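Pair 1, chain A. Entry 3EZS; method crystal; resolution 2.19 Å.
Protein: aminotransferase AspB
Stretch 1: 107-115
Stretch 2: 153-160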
# COMPACT_ATOMS: atom_id res chain seq x y z
N GLN A 107 -19.05 5.96 16.33
CA GLN A 107 -20.33 5.34 16.09
C GLN A 107 -21.03 6.22 15.05
O GLN A 107 -21.10 7.44 15.21
CB GLN A 107 -21.17 5.29 17.38
CG GLN A 107 -20.52 4.49 18.50
N ASN A 108 -21.52 5.59 13.99
CA ASN A 108 -22.26 6.29 12.94
C ASN A 108 -21.53 7.54 12.43
O ASN A 108 -22.05 8.66 12.54
CB ASN A 108 -23.65 6.65 13.47
CG ASN A 108 -24.41 5.44 14.07
OD1 ASN A 108 -25.18 5.61 15.02
ND2 ASN A 108 -24.17 4.23 13.53
N PRO A 109 -20.31 7.37 11.90
CA PRO A 109 -19.56 8.54 11.46
C PRO A 109 -20.16 9.17 10.21
O PRO A 109 -20.83 8.50 9.44
CB PRO A 109 -18.17 7.97 11.20
CG PRO A 109 -18.39 6.53 10.87
CD PRO A 109 -19.57 6.12 11.69
N THR A 110 -19.94 10.48 10.05
CA THR A 110 -20.45 11.24 8.92
C THR A 110 -19.31 11.99 8.23
O THR A 110 -18.59 12.75 8.88
CB THR A 110 -21.47 12.27 9.37
OG1 THR A 110 -22.52 11.61 10.10
CG2 THR A 110 -22.04 13.01 8.14
N ILE A 111 -19.16 11.77 6.93
CA ILE A 111 -18.11 12.41 6.16
C ILE A 111 -18.75 13.34 5.13
O ILE A 111 -19.79 13.01 4.55
CB ILE A 111 -17.23 11.35 5.47
CG1 ILE A 111 -16.58 10.43 6.51
CG2 ILE A 111 -16.16 12.02 4.61
CD1 ILE A 111 -15.74 9.29 5.86
N ALA A 112 -18.14 14.51 4.92
CA ALA A 112 -18.63 15.46 3.91
C ALA A 112 -17.59 15.60 2.82
O ALA A 112 -16.40 15.61 3.10
CB ALA A 112 -18.94 16.83 4.52
N TYR A 113 -18.05 15.65 1.58
CA TYR A 113 -17.16 15.90 0.44
C TYR A 113 -17.97 16.49 -0.71
O TYR A 113 -19.19 16.36 -0.74
CB TYR A 113 -16.37 14.64 0.02
CG TYR A 113 -17.18 13.37 -0.17
CD1 TYR A 113 -17.46 12.53 0.91
CD2 TYR A 113 -17.62 12.96 -1.42
CE1 TYR A 113 -18.18 11.36 0.75
CE2 TYR A 113 -18.34 11.79 -1.60
CZ TYR A 113 -18.62 11.00 -0.51
OH TYR A 113 -19.33 9.83 -0.67
N PRO A 114 -17.29 17.16 -1.68
CA PRO A 114 -18.08 17.78 -2.75
C PRO A 114 -18.69 16.78 -3.75
O PRO A 114 -18.37 15.58 -3.73
CB PRO A 114 -17.08 18.72 -3.44
CG PRO A 114 -15.83 18.69 -2.61
CD PRO A 114 -15.85 17.40 -1.86
N ASN A 115 -19.58 17.30 -4.59
CA ASN A 115 -20.25 16.53 -5.64
C ASN A 115 -20.29 17.45 -6.88
O ASN A 115 -20.91 18.50 -6.86
CB ASN A 115 -21.64 16.10 -5.14
CG ASN A 115 -22.43 15.29 -6.16
OD1 ASN A 115 -21.87 14.70 -7.09
ND2 ASN A 115 -23.76 15.23 -5.96
N GLN A 153 -22.73 20.74 12.64
CA GLN A 153 -22.73 20.13 13.98
C GLN A 153 -22.73 18.59 13.96
O GLN A 153 -22.37 17.96 14.96
CB GLN A 153 -23.96 20.60 14.77
CG GLN A 153 -24.00 22.10 15.04
CD GLN A 153 -25.30 22.53 15.72
OE1 GLN A 153 -26.08 21.70 16.19
NE2 GLN A 153 -25.53 23.85 15.77
N GLU A 154 -23.13 18.00 12.83
CA GLU A 154 -23.19 16.54 12.68
C GLU A 154 -21.95 15.90 12.07
O GLU A 154 -21.61 14.76 12.42
CB GLU A 154 -24.41 16.13 11.84
N VAL A 155 -21.26 16.63 11.20
CA VAL A 155 -20.13 16.10 10.46
C VAL A 155 -18.90 15.87 11.35
O VAL A 155 -18.68 16.57 12.33
CB VAL A 155 -19.79 17.01 9.23
CG1 VAL A 155 -19.15 18.32 9.69
CG2 VAL A 155 -18.89 16.29 8.25
N ASP A 156 -18.14 14.84 11.00
CA ASP A 156 -16.92 14.43 11.71
C ASP A 156 -15.64 14.69 10.91
O ASP A 156 -14.58 14.90 11.49
CB ASP A 156 -17.00 12.92 11.99
CG ASP A 156 -18.19 12.55 12.86
OD1 ASP A 156 -18.37 13.20 13.91
OD2 ASP A 156 -18.94 11.60 12.52
N LEU A 157 -15.75 14.64 9.60
CA LEU A 157 -14.62 14.79 8.72
C LEU A 157 -15.12 15.46 7.45
O LEU A 157 -16.15 15.05 6.92
CB LEU A 157 -14.02 13.41 8.39
CG LEU A 157 -12.90 13.35 7.33
CD1 LEU A 157 -11.66 14.01 7.88
CD2 LEU A 157 -12.59 11.94 6.92
N VAL A 158 -14.43 16.50 7.01
CA VAL A 158 -14.76 17.19 5.77
C VAL A 158 -13.54 17.11 4.85
O VAL A 158 -12.41 17.43 5.26
CB VAL A 158 -15.14 18.67 5.97
CG1 VAL A 158 -15.38 19.34 4.60
CG2 VAL A 158 -16.35 18.79 6.88
N ILE A 159 -13.78 16.67 3.62
CA ILE A 159 -12.75 16.56 2.60
C ILE A 159 -13.02 17.57 1.50
O ILE A 159 -14.07 17.53 0.87
CB ILE A 159 -12.73 15.17 1.93
CG1 ILE A 159 -12.53 14.06 2.96
CG2 ILE A 159 -11.62 15.10 0.88
CD1 ILE A 159 -12.67 12.67 2.40
N LEU A 160 -12.10 18.51 1.32
CA LEU A 160 -12.16 19.47 0.23
C LEU A 160 -11.14 19.02 -0.80
O LEU A 160 -10.24 18.21 -0.50
CB LEU A 160 -11.83 20.88 0.71
CG LEU A 160 -12.69 21.47 1.85
CD1 LEU A 160 -12.05 22.77 2.34
CD2 LEU A 160 -14.16 21.66 1.44
O HOH W 1 -21.74 11.84 13.23

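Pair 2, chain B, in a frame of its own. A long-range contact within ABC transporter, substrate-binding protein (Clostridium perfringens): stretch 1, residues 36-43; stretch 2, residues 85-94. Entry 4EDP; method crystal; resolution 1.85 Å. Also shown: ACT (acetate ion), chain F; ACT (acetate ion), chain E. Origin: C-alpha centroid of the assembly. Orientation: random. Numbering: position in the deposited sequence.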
# COMPACT_ATOMS: atom_id res chain seq x y z
N LYS B 36 -23.80 -17.63 -5.60
CA LYS B 36 -23.02 -17.35 -4.36
C LYS B 36 -21.57 -16.97 -4.66
O LYS B 36 -20.86 -17.69 -5.37
CB LYS B 36 -23.07 -18.58 -3.45
CG LYS B 36 -22.28 -18.52 -2.16
CD LYS B 36 -22.56 -19.80 -1.37
CE LYS B 36 -21.67 -19.95 -0.14
NZ LYS B 36 -21.84 -18.84 0.83
N LEU B 37 -21.14 -15.83 -4.14
CA LEU B 37 -19.77 -15.37 -4.35
C LEU B 37 -19.08 -15.32 -3.00
O LEU B 37 -19.51 -14.58 -2.11
CB LEU B 37 -19.77 -14.00 -5.02
CG LEU B 37 -18.45 -13.47 -5.56
CD1 LEU B 37 -17.98 -14.35 -6.73
CD2 LEU B 37 -18.60 -12.02 -6.02
N VAL B 38 -18.00 -16.09 -2.86
CA VAL B 38 -17.23 -16.13 -1.61
C VAL B 38 -16.03 -15.19 -1.73
O VAL B 38 -15.19 -15.36 -2.62
CB VAL B 38 -16.74 -17.57 -1.29
CG1 VAL B 38 -15.90 -17.57 -0.02
CG2 VAL B 38 -17.93 -18.52 -1.16
N VAL B 39 -15.97 -14.21 -0.84
CA VAL B 39 -14.91 -13.21 -0.88
C VAL B 39 -13.94 -13.28 0.30
O VAL B 39 -14.36 -13.19 1.46
CB VAL B 39 -15.53 -11.79 -0.89
CG1 VAL B 39 -14.43 -10.74 -0.87
CG2 VAL B 39 -16.48 -11.61 -2.08
N SER B 40 -12.65 -13.46 0.02
CA SER B 40 -11.62 -13.48 1.06
C SER B 40 -11.15 -12.03 1.24
O SER B 40 -10.60 -11.44 0.30
CB SER B 40 -10.47 -14.38 0.65
OG SER B 40 -9.40 -14.31 1.58
N THR B 41 -11.34 -11.47 2.43
CA THR B 41 -10.96 -10.08 2.68
C THR B 41 -10.76 -9.82 4.18
O THR B 41 -11.01 -10.69 5.01
CB THR B 41 -12.02 -9.11 2.12
OG1 THR B 41 -11.51 -7.77 2.09
CG2 THR B 41 -13.32 -9.18 2.94
N TRP B 42 -10.29 -8.62 4.51
CA TRP B 42 -10.05 -8.24 5.91
C TRP B 42 -11.34 -8.06 6.69
O TRP B 42 -11.42 -8.41 7.87
CB TRP B 42 -9.25 -6.94 5.99
CG TRP B 42 -7.94 -7.00 5.26
CD1 TRP B 42 -6.75 -7.47 5.75
CD2 TRP B 42 -7.68 -6.57 3.92
NE1 TRP B 42 -5.78 -7.37 4.78
CE2 TRP B 42 -6.32 -6.81 3.66
CE3 TRP B 42 -8.47 -6.00 2.92
CZ2 TRP B 42 -5.73 -6.51 2.43
CZ3 TRP B 42 -7.87 -5.69 1.69
CH2 TRP B 42 -6.53 -5.95 1.46
N GLY B 43 -12.35 -7.49 6.05
CA GLY B 43 -13.62 -7.25 6.72
C GLY B 43 -13.50 -6.19 7.81
O GLY B 43 -14.09 -6.32 8.89
N SER B 85 -10.15 -25.12 -1.67
CA SER B 85 -10.61 -23.78 -1.30
C SER B 85 -11.88 -23.39 -2.07
O SER B 85 -11.99 -23.65 -3.26
CB SER B 85 -9.49 -22.78 -1.58
OG SER B 85 -9.90 -21.47 -1.23
N GLN B 86 -12.85 -22.79 -1.38
CA GLN B 86 -14.12 -22.38 -2.02
C GLN B 86 -14.17 -20.87 -2.29
O GLN B 86 -15.21 -20.32 -2.66
CB GLN B 86 -15.29 -22.76 -1.13
CG GLN B 86 -15.20 -24.20 -0.64
CD GLN B 86 -16.50 -24.72 -0.10
OE1 GLN B 86 -17.44 -24.98 -0.86
NE2 GLN B 86 -16.55 -24.95 1.21
N ILE B 87 -13.05 -20.20 -2.10
CA ILE B 87 -12.95 -18.76 -2.32
C ILE B 87 -13.00 -18.45 -3.83
O ILE B 87 -12.37 -19.14 -4.63
CB ILE B 87 -11.66 -18.21 -1.68
CG1 ILE B 87 -11.72 -18.40 -0.15
CG2 ILE B 87 -11.47 -16.73 -2.01
CD1 ILE B 87 -10.48 -17.93 0.56
N ASP B 88 -13.76 -17.42 -4.20
CA ASP B 88 -13.90 -16.97 -5.59
C ASP B 88 -12.98 -15.77 -5.88
O ASP B 88 -12.27 -15.72 -6.89
CB ASP B 88 -15.36 -16.59 -5.86
CG ASP B 88 -16.29 -17.79 -5.82
OD1 ASP B 88 -16.03 -18.77 -6.55
OD2 ASP B 88 -17.32 -17.74 -5.09
N ILE B 89 -13.01 -14.79 -5.00
CA ILE B 89 -12.12 -13.65 -5.19
C ILE B 89 -11.41 -13.31 -3.89
O ILE B 89 -11.96 -13.48 -2.80
CB ILE B 89 -12.81 -12.41 -5.74
CG1 ILE B 89 -13.84 -11.87 -4.79
CG2 ILE B 89 -13.41 -12.68 -7.13
CD1 ILE B 89 -14.17 -10.45 -5.12
N THR B 90 -10.19 -12.80 -4.04
CA THR B 90 -9.33 -12.52 -2.92
C THR B 90 -8.75 -11.11 -2.91
O THR B 90 -8.11 -10.68 -3.88
CB THR B 90 -8.15 -13.52 -2.95
OG1 THR B 90 -8.66 -14.87 -2.85
CG2 THR B 90 -7.17 -13.25 -1.81
N TYR B 91 -8.99 -10.42 -1.81
CA TYR B 91 -8.45 -9.07 -1.57
C TYR B 91 -7.16 -9.21 -0.75
O TYR B 91 -7.16 -9.83 0.32
CB TYR B 91 -9.42 -8.21 -0.75
CG TYR B 91 -10.60 -7.55 -1.42
CD1 TYR B 91 -11.74 -8.26 -1.76
CD2 TYR B 91 -10.61 -6.18 -1.64
CE1 TYR B 91 -12.84 -7.62 -2.34
CE2 TYR B 91 -11.69 -5.54 -2.22
CZ TYR B 91 -12.81 -6.27 -2.57
OH TYR B 91 -13.89 -5.63 -3.12
N LEU B 92 -6.05 -8.65 -1.24
CA LEU B 92 -4.77 -8.68 -0.52
C LEU B 92 -3.94 -7.45 -0.85
O LEU B 92 -4.13 -6.79 -1.87
CB LEU B 92 -3.91 -9.89 -0.93
CG LEU B 92 -4.36 -11.32 -0.58
CD1 LEU B 92 -3.59 -12.38 -1.39
CD2 LEU B 92 -4.23 -11.54 0.92
N ALA B 93 -3.01 -7.14 0.05
CA ALA B 93 -2.01 -6.13 -0.22
C ALA B 93 -1.20 -6.73 -1.38
O ALA B 93 -1.01 -7.95 -1.45
CB ALA B 93 -1.12 -5.88 0.99
N GLU B 94 -0.72 -5.90 -2.30
CA GLU B 94 0.00 -6.41 -3.47
C GLU B 94 1.16 -7.37 -3.11
O GLU B 94 1.38 -8.37 -3.80
CB GLU B 94 0.52 -5.26 -4.34
CG GLU B 94 1.12 -5.77 -5.63
CD GLU B 94 1.78 -4.71 -6.49
OE1 GLU B 94 1.94 -3.56 -6.03
OE2 GLU B 94 2.17 -5.08 -7.62
C ACT F . -11.78 -4.70 3.53
O ACT F . -11.45 -4.11 4.57
OXT ACT F . -12.20 -5.88 3.67
CH3 ACT F . -11.69 -4.04 2.18
C ACT E . -13.46 -2.23 -2.20
O ACT E . -13.82 -3.00 -3.14
OXT ACT E . -13.19 -1.04 -2.53
CH3 ACT E . -13.38 -2.67 -0.77

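The two pairs part most clearly at the position of Pro A114 and Trp B42. These residues match in the superposition, yet the proline touches the second stretch through its CD, 3.3 Å from Ile A159 O, whereas the indole of Trp B42 reaches along the neighbouring strand. Its CZ3 lies 3.8 Å from Tyr B91 CB and its CH2 3.8 Å from Leu B92 C, with Tyr B91 O over one ring face.

Beneath this difference the backbones superpose to 0.6 Å over 14 central residues. Both pairs are parallel strands, inclined by 16° in pair 1 and 15° in pair 2. Ala A112 N donates to Leu A157 O (2.9 Å) and Ile A159 N to Ala A112 O (2.9 Å); Ser B40 N to Ile B89 O (2.9 Å) and Tyr B91 N to Ser B40 O (2.8 Å) repeat the pattern.

The most faithful match is Asp A156 with Asp B88, both in the m rotamer with side-chain centres 0.3 Å apart. Each aspartate closes a two-way link ahead of the second strand: its carboxylate accepts from the first strand while its own amide donates back to the same residue. In pair 1, Thr A110 N bonds Asp A156 OD2 (2.9 Å) and Asp A156 N bonds Thr A110 O (3.0 Å); in pair 2, Val B38 N bonds Asp B88 OD2 (2.9 Å) and Asp B88 N bonds Val B38 O (3.0 Å). Because the backbone of the first strand supplies this link, its side chain can vary. Thr A110 OG1 joins a water, 3.2 Å away, whose oxygen also lies within hydrogen-bonding distance of Glu A154 O (3.0 Å) and Asp A156 OD2 (2.9 Å). Val B38 instead makes an apolar contact, CG1 to Ile B87 CG1 at 4.3 Å.

Packing over the sheet is likewise redistributed. Ala A112 CB meets Val A155 CG2 at 3.8 Å; at the matching positions, Ser B40 CB approaches the longer Ile B87 through CD1 at 3.6 Å. On the other face, Ile A111 CG2 contacts Leu A157 CD2 (4.3 Å) and Ile A159 CD1 (4.2 Å). The shorter Val B39 is met by larger or differently turned partners, its CG2 3.8 Å from Ile B89 CG1 and its CG1 3.8 Å from Tyr B91 CD1.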